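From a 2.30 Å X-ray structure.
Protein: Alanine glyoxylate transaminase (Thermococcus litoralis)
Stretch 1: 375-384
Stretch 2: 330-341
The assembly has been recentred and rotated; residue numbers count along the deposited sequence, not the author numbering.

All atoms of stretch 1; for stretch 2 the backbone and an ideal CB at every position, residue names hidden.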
# COMPACT_ATOMS: atom_id res chain seq x y z
N LYS A 375 18.79 -1.97 26.32
CA LYS A 375 19.71 -3.10 26.21
C LYS A 375 19.88 -3.92 27.48
O LYS A 375 20.08 -5.14 27.42
CB LYS A 375 21.09 -2.62 25.78
CG LYS A 375 22.07 -3.77 25.51
CD LYS A 375 23.47 -3.24 25.24
CE LYS A 375 24.43 -4.37 24.86
NZ LYS A 375 24.03 -5.07 23.60
N ASN A 376 19.80 -3.26 28.63
CA ASN A 376 19.97 -3.91 29.92
C ASN A 376 18.67 -4.25 30.63
O ASN A 376 18.67 -4.67 31.78
CB ASN A 376 20.82 -3.02 30.83
CG ASN A 376 20.18 -1.66 31.10
OD1 ASN A 376 19.77 -0.95 30.17
ND2 ASN A 376 20.09 -1.29 32.38
N ALA A 377 17.55 -4.07 29.94
CA ALA A 377 16.26 -4.34 30.54
C ALA A 377 15.89 -5.82 30.56
O ALA A 377 16.30 -6.59 29.70
CB ALA A 377 15.17 -3.56 29.82
N ILE A 378 15.13 -6.21 31.58
CA ILE A 378 14.65 -7.58 31.71
C ILE A 378 13.26 -7.51 32.31
O ILE A 378 13.07 -6.96 33.40
CB ILE A 378 15.56 -8.44 32.64
CG1 ILE A 378 16.76 -9.00 31.86
CG2 ILE A 378 14.76 -9.59 33.23
CD1 ILE A 378 17.85 -8.00 31.57
N ARG A 379 12.27 -8.04 31.60
CA ARG A 379 10.91 -8.01 32.13
C ARG A 379 10.65 -9.24 32.98
O ARG A 379 10.99 -10.36 32.60
CB ARG A 379 9.91 -7.93 30.99
CG ARG A 379 8.53 -7.50 31.41
CD ARG A 379 7.57 -7.74 30.27
NE ARG A 379 7.29 -9.16 30.16
CZ ARG A 379 6.49 -9.70 29.24
NH1 ARG A 379 5.90 -8.94 28.34
NH2 ARG A 379 6.27 -11.01 29.27
N LEU A 380 10.04 -9.02 34.14
CA LEU A 380 9.72 -10.10 35.06
C LEU A 380 8.24 -10.11 35.35
O LEU A 380 7.64 -9.07 35.61
CB LEU A 380 10.46 -9.90 36.39
CG LEU A 380 11.98 -9.71 36.37
CD1 LEU A 380 12.48 -9.48 37.80
CD2 LEU A 380 12.62 -10.96 35.76
N ASN A 381 7.66 -11.30 35.32
CA ASN A 381 6.24 -11.46 35.57
C ASN A 381 6.00 -12.13 36.93
O ASN A 381 6.72 -13.06 37.28
CB ASN A 381 5.63 -12.32 34.46
CG ASN A 381 4.29 -12.84 34.84
OD1 ASN A 381 4.14 -14.03 35.17
ND2 ASN A 381 3.29 -11.97 34.83
N PHE A 382 5.00 -11.67 37.68
CA PHE A 382 4.71 -12.29 38.97
C PHE A 382 3.32 -12.91 39.09
O PHE A 382 2.98 -13.50 40.11
CB PHE A 382 4.92 -11.29 40.13
CG PHE A 382 4.16 -10.00 39.98
CD1 PHE A 382 4.74 -8.91 39.37
CD2 PHE A 382 2.86 -9.89 40.46
CE1 PHE A 382 4.04 -7.70 39.23
CE2 PHE A 382 2.15 -8.70 40.33
CZ PHE A 382 2.74 -7.60 39.71
N SER A 383 2.52 -12.80 38.03
CA SER A 383 1.17 -13.35 38.06
C SER A 383 1.10 -14.87 37.95
O SER A 383 0.32 -15.51 38.66
CB SER A 383 0.30 -12.71 36.97
OG SER A 383 0.83 -12.90 35.67
N ARG A 384 1.92 -15.46 37.08
CA ARG A 384 1.90 -16.92 36.88
C ARG A 384 2.66 -17.77 37.90
O ARG A 384 2.11 -18.72 38.46
CB ARG A 384 2.41 -17.27 35.48
CG ARG A 384 1.82 -18.56 34.95
CD ARG A 384 2.87 -19.45 34.31
NE ARG A 384 3.56 -20.29 35.28
CZ ARG A 384 4.66 -19.95 35.95
NH1 ARG A 384 5.20 -18.75 35.75
NH2 ARG A 384 5.22 -20.80 36.81
N UNK A 330 8.30 -0.35 40.64
CA UNK A 330 7.43 -0.76 41.74
C UNK A 330 6.01 -0.51 41.25
O UNK A 330 5.45 0.57 41.44
CB UNK A 330 7.73 -0.00 43.04
N UNK A 331 5.40 -1.51 40.60
CA UNK A 331 4.04 -1.39 40.08
C UNK A 331 2.94 -1.34 41.13
O UNK A 331 3.01 -2.01 42.16
CB UNK A 331 3.76 -2.56 39.14
N UNK A 332 1.92 -0.52 40.88
CA UNK A 332 0.77 -0.41 41.78
C UNK A 332 -0.34 -1.20 41.09
O UNK A 332 -1.44 -1.38 41.62
CB UNK A 332 0.37 1.04 42.05
N UNK A 333 -0.02 -1.69 39.90
CA UNK A 333 -0.97 -2.46 39.12
C UNK A 333 -0.26 -3.28 38.07
O UNK A 333 0.92 -3.06 37.77
CB UNK A 333 -2.00 -1.54 38.47
N UNK A 334 -0.99 -4.24 37.49
CA UNK A 334 -0.40 -5.06 36.45
C UNK A 334 0.11 -6.40 36.93
O UNK A 334 -0.39 -6.96 37.92
CB UNK A 334 0.75 -4.30 35.79
N UNK A 335 1.11 -6.91 36.24
CA UNK A 335 1.67 -8.22 36.56
C UNK A 335 3.15 -8.32 36.21
O UNK A 335 3.79 -9.35 36.44
CB UNK A 335 0.89 -9.31 35.82
N UNK A 336 3.70 -7.25 35.66
CA UNK A 336 5.10 -7.27 35.30
C UNK A 336 5.89 -6.31 36.17
O UNK A 336 5.34 -5.42 36.81
CB UNK A 336 5.28 -6.92 33.82
N UNK A 337 7.20 -6.53 36.18
CA UNK A 337 8.15 -5.70 36.90
C UNK A 337 9.32 -5.62 35.94
O UNK A 337 9.75 -6.64 35.41
CB UNK A 337 8.53 -6.26 38.27
N UNK A 338 9.82 -4.42 35.68
CA UNK A 338 10.97 -4.29 34.80
C UNK A 338 12.20 -4.14 35.66
O UNK A 338 12.33 -3.18 36.43
CB UNK A 338 10.82 -3.11 33.84
N UNK A 339 13.09 -5.12 35.54
CA UNK A 339 14.35 -5.16 36.27
C UNK A 339 15.43 -4.63 35.33
O UNK A 339 15.40 -4.89 34.13
CB UNK A 339 14.67 -6.57 36.76
N UNK A 340 16.39 -3.91 35.89
CA UNK A 340 17.46 -3.36 35.08
C UNK A 340 18.83 -3.86 35.52
O UNK A 340 19.14 -3.86 36.71
CB UNK A 340 17.42 -1.83 35.13
N UNK A 341 19.62 -4.31 34.55
CA UNK A 341 20.97 -4.77 34.80
C UNK A 341 21.79 -3.48 34.79
O UNK A 341 21.24 -2.41 34.53
CB UNK A 341 21.45 -5.80 33.77

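Stretch 2 runs antiparallel to stretch 1, and 336 to 340 pair with Asn381 to Ala377 in reverse order. Side chains therefore alternate between two faces of the sheet.

Position 330 has nothing of stretch 1 within reach of its CB. Many residues would suit. It is Lys330.

At 331, phi is -70° and the CB points toward stretch 1, 5.1 Å from Phe382 CE1. A small or medium apolar residue would suit, and this phi also allows proline. It is Pro331, whose CG lies 4.2 Å from Phe382 CE1.

Positions 332 and 333 are not constrained by stretch 1. The first is out of reach and the second points away. They are Ile332 and Ala333.

Position 334 is decided by its backbone. With phi 98° and psi -152°, a CB would jam against the carbonyl O of 333. Glycine is called for, and Gly334 is found.

At 335 the CB points sideways, 3.6 Å from Ser383 OG and 3.7 Å from Asn381 ND2. A polar residue could use these groups; a flexible apolar chain could pack along them. It is Met335. Its SD is 3.6 Å from Ser383 OG, and its CE is 3.3 Å from Asn381 ND2. Phe382 N donates to Met335 O at 2.9 Å, and Met335 CA sits over the Phe382 ring face.

Position 336 shares a sheet face with Arg379 and Asn381. Its CB is 4.1 Å from Arg379 CG, so an aromatic or a long aliphatic chain could lie along the arginine. It is Phe336. Arg379 CD stands over its ring face, 4.0 Å from the centroid, and the ring's CE2 lies over a face of the guanidinium, 3.2 Å from Arg379 CZ.

Position 337 turns to the other face, beside Leu380 and near Phe382, its CB 4.8 Å from Phe382 CD1. Valine, isoleucine or leucine would suit. It is Val337, with CG2 3.7 Å from Phe382 CE1. Its N and O both hydrogen-bond to the backbone of Leu380.

Position 338 lies across from Arg379, with Ala377 on the same face. The small alanine favours a medium or long apolar chain. It is Met338, whose SD reaches 3.9 Å from Ala377 CB and 3.5 Å from Ile378 O.

At 339 the CB is 3.8 Å from Leu380 CD1, on the face of Ile378. Any sizeable apolar residue would suit. It is Phe339. Its CB packs on the leucine, while the end of the ring leads away. Its backbone pairs with Ile378 through two hydrogen bonds.

Position 340 lies beside Ala377, its CB 3.9 Å from Asn376 ND2. Apolar, aromatic or polar residues could fit. It is Phe340, with Asn376 ND2 at the ring edge and CE1 4.2 Å from Ala377 CB.

At 341 the CB is 4.8 Å from Ile378 CD1, which favours an aliphatic chain. It is Leu341, with CD1 3.5 Å from Ile378 CD1. Asn376 ND2 donates to Leu341 O at 2.7 Å.

Stretch 2 (330-341) KPIAGMFVMFFL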
# COMPACT_ATOMS: atom_id res chain seq x y z
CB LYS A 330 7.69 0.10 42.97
CG LYS A 330 9.15 0.26 43.36
CD LYS A 330 9.76 -1.05 43.81
CE LYS A 330 11.05 -0.80 44.56
NZ LYS A 330 12.04 -0.03 43.75
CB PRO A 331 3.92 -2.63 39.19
CG PRO A 331 4.76 -3.63 39.91
CD PRO A 331 5.98 -2.82 40.27
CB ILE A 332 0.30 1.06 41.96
CG1 ILE A 332 -0.19 1.63 40.62
CG2 ILE A 332 1.45 1.90 42.52
CD1 ILE A 332 -0.65 3.09 40.68
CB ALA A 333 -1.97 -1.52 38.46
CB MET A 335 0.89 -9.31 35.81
CG MET A 335 0.69 -9.01 34.34
SD MET A 335 -0.22 -10.29 33.44
CE MET A 335 1.05 -10.94 32.60
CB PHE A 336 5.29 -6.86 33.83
CG PHE A 336 4.62 -7.78 32.85
CD1 PHE A 336 3.49 -7.37 32.15
CD2 PHE A 336 5.13 -9.06 32.61
CE1 PHE A 336 2.87 -8.20 31.23
CE2 PHE A 336 4.52 -9.90 31.69
CZ PHE A 336 3.39 -9.48 31.00
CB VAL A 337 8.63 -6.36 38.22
CG1 VAL A 337 9.80 -5.56 38.81
CG2 VAL A 337 7.48 -6.43 39.22
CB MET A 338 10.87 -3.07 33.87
CG MET A 338 11.98 -3.03 32.83
SD MET A 338 11.73 -4.29 31.50
CE MET A 338 11.10 -3.25 30.21
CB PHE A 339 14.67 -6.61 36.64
CG PHE A 339 15.96 -6.76 37.40
CD1 PHE A 339 16.00 -6.51 38.77
CD2 PHE A 339 17.12 -7.17 36.75
CE1 PHE A 339 17.19 -6.66 39.48
CE2 PHE A 339 18.31 -7.33 37.45
CZ PHE A 339 18.34 -7.07 38.82
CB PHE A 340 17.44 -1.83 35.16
CG PHE A 340 16.25 -1.21 34.47
CD1 PHE A 340 16.31 -0.87 33.13
CD2 PHE A 340 15.08 -0.98 35.18
CE1 PHE A 340 15.22 -0.29 32.49
CE2 PHE A 340 13.98 -0.40 34.55
CZ PHE A 340 14.05 -0.06 33.20
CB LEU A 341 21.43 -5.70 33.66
CG LEU A 341 21.23 -7.21 33.77
CD1 LEU A 341 19.89 -7.55 34.38
CD2 LEU A 341 21.36 -7.82 32.38
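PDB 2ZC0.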